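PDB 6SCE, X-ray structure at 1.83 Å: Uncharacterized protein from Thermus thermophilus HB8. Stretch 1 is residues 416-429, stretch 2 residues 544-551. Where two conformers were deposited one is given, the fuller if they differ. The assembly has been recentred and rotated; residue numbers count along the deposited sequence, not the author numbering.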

# COMPACT_ATOMS: atom_id res chain seq x y z
N ALA A 416 17.06 -2.30 -14.56
CA ALA A 416 16.44 -3.14 -15.57
C ALA A 416 15.10 -2.57 -16.00
O ALA A 416 14.25 -2.24 -15.16
CB ALA A 416 16.27 -4.58 -15.08
N GLU A 417 14.95 -2.40 -17.30
CA GLU A 417 13.65 -2.05 -17.87
C GLU A 417 12.79 -3.30 -17.79
O GLU A 417 13.22 -4.38 -18.19
CB GLU A 417 13.82 -1.64 -19.33
CG GLU A 417 14.42 -0.27 -19.52
CD GLU A 417 13.53 0.83 -18.95
OE1 GLU A 417 12.28 0.69 -18.91
OE2 GLU A 417 14.10 1.82 -18.51
N VAL A 418 11.59 -3.15 -17.25
CA VAL A 418 10.67 -4.25 -17.06
C VAL A 418 9.87 -4.43 -18.34
O VAL A 418 9.51 -3.44 -18.97
CB VAL A 418 9.72 -3.92 -15.92
CG1 VAL A 418 8.71 -5.04 -15.67
CG2 VAL A 418 10.54 -3.72 -14.65
N PRO A 419 9.58 -5.68 -18.74
CA PRO A 419 8.73 -5.85 -19.93
C PRO A 419 7.25 -5.62 -19.58
O PRO A 419 6.44 -6.54 -19.60
CB PRO A 419 8.99 -7.29 -20.37
CG PRO A 419 9.61 -7.98 -19.20
CD PRO A 419 10.16 -6.94 -18.26
N TRP A 420 6.91 -4.38 -19.32
CA TRP A 420 5.58 -4.06 -18.82
C TRP A 420 4.51 -4.39 -19.85
O TRP A 420 3.37 -4.63 -19.48
CB TRP A 420 5.46 -2.58 -18.50
CG TRP A 420 6.25 -2.12 -17.31
CD1 TRP A 420 7.24 -1.19 -17.30
CD2 TRP A 420 6.03 -2.49 -15.95
NE1 TRP A 420 7.68 -0.99 -16.01
CE2 TRP A 420 6.93 -1.76 -15.17
CE3 TRP A 420 5.15 -3.38 -15.32
CZ2 TRP A 420 7.00 -1.90 -13.78
CZ3 TRP A 420 5.21 -3.50 -13.92
CH2 TRP A 420 6.13 -2.76 -13.19
N GLU A 421 4.89 -4.39 -21.13
CA GLU A 421 3.96 -4.72 -22.21
C GLU A 421 3.38 -6.12 -22.09
O GLU A 421 2.35 -6.42 -22.68
CB GLU A 421 4.58 -4.49 -23.61
CG GLU A 421 5.66 -5.49 -24.01
CD GLU A 421 7.01 -5.25 -23.34
OE1 GLU A 421 7.16 -4.26 -22.58
OE2 GLU A 421 7.93 -6.06 -23.57
N GLU A 422 4.03 -6.98 -21.31
CA GLU A 422 3.52 -8.33 -21.01
C GLU A 422 2.58 -8.38 -19.83
O GLU A 422 2.06 -9.43 -19.50
CB GLU A 422 4.66 -9.28 -20.71
CG GLU A 422 5.72 -9.39 -21.80
CD GLU A 422 6.86 -10.28 -21.36
OE1 GLU A 422 6.77 -10.90 -20.27
OE2 GLU A 422 7.87 -10.34 -22.08
N GLY A 423 2.39 -7.25 -19.17
CA GLY A 423 1.54 -7.16 -18.00
C GLY A 423 0.07 -7.13 -18.38
O GLY A 423 -0.29 -6.76 -19.53
N ARG A 424 -0.77 -7.56 -17.45
CA ARG A 424 -2.22 -7.52 -17.66
C ARG A 424 -2.88 -7.10 -16.36
O ARG A 424 -2.55 -7.66 -15.29
CB ARG A 424 -2.75 -8.89 -18.07
CG ARG A 424 -2.04 -9.51 -19.26
CD ARG A 424 -2.49 -10.95 -19.49
NE ARG A 424 -1.44 -11.73 -20.15
CZ ARG A 424 -1.46 -13.06 -20.31
NH1 ARG A 424 -2.48 -13.79 -19.89
NH2 ARG A 424 -0.44 -13.65 -20.92
N PRO A 425 -3.83 -6.16 -16.43
CA PRO A 425 -4.42 -5.71 -15.20
C PRO A 425 -5.15 -6.82 -14.43
O PRO A 425 -5.16 -6.80 -13.21
CB PRO A 425 -5.40 -4.60 -15.63
CG PRO A 425 -5.48 -4.65 -17.09
CD PRO A 425 -4.35 -5.45 -17.61
N GLU A 426 -5.72 -7.79 -15.13
CA GLU A 426 -6.41 -8.87 -14.48
C GLU A 426 -5.44 -9.80 -13.71
O GLU A 426 -5.82 -10.38 -12.71
CB GLU A 426 -7.30 -9.66 -15.45
CG GLU A 426 -6.60 -10.29 -16.64
CD GLU A 426 -6.38 -9.35 -17.81
OE1 GLU A 426 -6.52 -8.10 -17.68
OE2 GLU A 426 -6.04 -9.86 -18.89
N ASP A 427 -4.18 -9.90 -14.18
CA ASP A 427 -3.17 -10.71 -13.49
C ASP A 427 -2.71 -10.01 -12.23
O ASP A 427 -2.65 -10.63 -11.18
CB ASP A 427 -1.98 -11.04 -14.40
CG ASP A 427 -2.34 -12.04 -15.49
OD1 ASP A 427 -3.45 -12.58 -15.46
OD2 ASP A 427 -1.54 -12.28 -16.41
N LEU A 428 -2.42 -8.72 -12.33
CA LEU A 428 -2.09 -7.97 -11.14
C LEU A 428 -3.20 -8.10 -10.10
O LEU A 428 -2.93 -8.35 -8.90
CB LEU A 428 -1.82 -6.51 -11.47
CG LEU A 428 -1.55 -5.60 -10.28
CD1 LEU A 428 -0.33 -6.08 -9.50
CD2 LEU A 428 -1.35 -4.20 -10.81
N LEU A 429 -4.44 -7.92 -10.53
CA LEU A 429 -5.57 -7.98 -9.61
C LEU A 429 -5.73 -9.36 -8.94
O LEU A 429 -6.07 -9.42 -7.75
CB LEU A 429 -6.87 -7.57 -10.33
CG LEU A 429 -7.10 -6.08 -10.52
CD1 LEU A 429 -8.16 -5.85 -11.59
CD2 LEU A 429 -7.50 -5.38 -9.23
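Stretch 2 (544-551) GVFFHRGA

A strand that meets a helix and the loop before it often does so through alternate side chains, and where the strand ends, its backbone can take over the packing. The segment G544 to A551 illustrates both modes. Its extended part, 544-548, runs at right angles to helix 425-429, with a crossing angle of 90° and axes 8.6 Å apart at their closest, so the contact is made by side chains and no hydrogen bond joins the two stretches.

G544 makes no contact. V545, in an extended conformation, directs its CB toward the helix and places CG2 4.2 Å from CB of P425. F546 points away, as the alternation of a strand demands, and F547 points back. With chi1 in the t well, F547 reaches along stretch 1: its CB lies 4.0 Å from P425 CB, its CE1 3.7 Å from L428 CD2, and its CZ 3.6 Å from W420 CZ3. The tryptophan atom approaches the phenylalanine ring at its edge, and the two ring planes stand at 70°. G423 passes close enough that a CB on it would clash with F547 CE2. H548 turns away again.

At R549 the chain leaves the extended conformation, with phi/psi of 57/39, and G550 follows at 92/13, angles that call for glycine. This turn lays the backbone over one face of the W420 indole: R549 CA stands 3.5 Å from the centroid of the five-membered ring, almost on its normal, and G550 CA lies 3.5 Å from W420 CH2. The R549 side chain then folds back so that W420 CD1 sits over its guanidinium, 3.7 Å from NH1, while NH2 forms a long salt bridge with E417 OE1 at 3.7 Å. A water bridges R549 NH1 and E417 OE1, at 3.2 and 3.0 Å from its oxygen. A551 points away, ending the contact.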

# COMPACT_ATOMS: atom_id res chain seq x y z
N GLY A 544 -13.90 0.82 -15.93
CA GLY A 544 -12.77 0.49 -16.75
C GLY A 544 -11.54 0.29 -15.87
O GLY A 544 -11.52 0.66 -14.70
N VAL A 545 -10.53 -0.33 -16.44
CA VAL A 545 -9.26 -0.49 -15.75
C VAL A 545 -8.14 -0.54 -16.78
O VAL A 545 -8.30 -1.07 -17.88
CB VAL A 545 -9.28 -1.71 -14.79
CG1 VAL A 545 -9.50 -3.02 -15.55
CG2 VAL A 545 -8.02 -1.78 -13.93
N PHE A 546 -7.02 0.09 -16.44
CA PHE A 546 -5.84 -0.03 -17.27
C PHE A 546 -4.58 -0.13 -16.41
O PHE A 546 -4.56 0.32 -15.24
CB PHE A 546 -5.75 1.05 -18.38
CG PHE A 546 -5.64 2.47 -17.89
CD1 PHE A 546 -6.78 3.21 -17.62
CD2 PHE A 546 -4.41 3.10 -17.81
CE1 PHE A 546 -6.69 4.53 -17.21
CE2 PHE A 546 -4.30 4.42 -17.41
CZ PHE A 546 -5.44 5.14 -17.10
N PHE A 547 -3.56 -0.75 -16.99
CA PHE A 547 -2.27 -0.94 -16.32
C PHE A 547 -1.19 -0.33 -17.21
O PHE A 547 -1.16 -0.60 -18.41
CB PHE A 547 -2.03 -2.42 -16.06
CG PHE A 547 -0.75 -2.71 -15.34
CD1 PHE A 547 -0.56 -2.25 -14.05
CD2 PHE A 547 0.28 -3.41 -15.96
CE1 PHE A 547 0.64 -2.47 -13.38
CE2 PHE A 547 1.46 -3.66 -15.29
CZ PHE A 547 1.64 -3.19 -14.00
N HIS A 548 -0.35 0.54 -16.65
CA HIS A 548 0.73 1.11 -17.44
C HIS A 548 1.95 1.31 -16.56
O HIS A 548 1.92 2.10 -15.64
CB HIS A 548 0.30 2.44 -18.05
CG HIS A 548 1.29 3.00 -19.02
ND1 HIS A 548 1.80 2.25 -20.06
CD2 HIS A 548 1.85 4.22 -19.12
CE1 HIS A 548 2.66 2.99 -20.75
NE2 HIS A 548 2.71 4.19 -20.20
N ARG A 549 3.00 0.55 -16.84
CA ARG A 549 4.32 0.75 -16.23
C ARG A 549 4.40 0.73 -14.69
O ARG A 549 5.14 1.50 -14.12
CB ARG A 549 4.91 2.06 -16.76
CG ARG A 549 5.10 1.99 -18.27
CD ARG A 549 5.90 3.14 -18.81
NE ARG A 549 7.23 3.27 -18.20
CZ ARG A 549 8.32 2.55 -18.52
NH1 ARG A 549 8.28 1.59 -19.44
NH2 ARG A 549 9.46 2.80 -17.89
N GLY A 550 3.66 -0.15 -14.03
CA GLY A 550 3.74 -0.25 -12.54
C GLY A 550 2.73 0.58 -11.76
O GLY A 550 2.87 0.79 -10.49
N ALA A 551 1.73 1.08 -12.48
CA ALA A 551 0.58 1.72 -11.85
C ALA A 551 -0.71 1.17 -12.46
O ALA A 551 -0.88 1.12 -13.68
CB ALA A 551 0.64 3.22 -11.98
O HOH W 1 10.01 -1.08 -19.87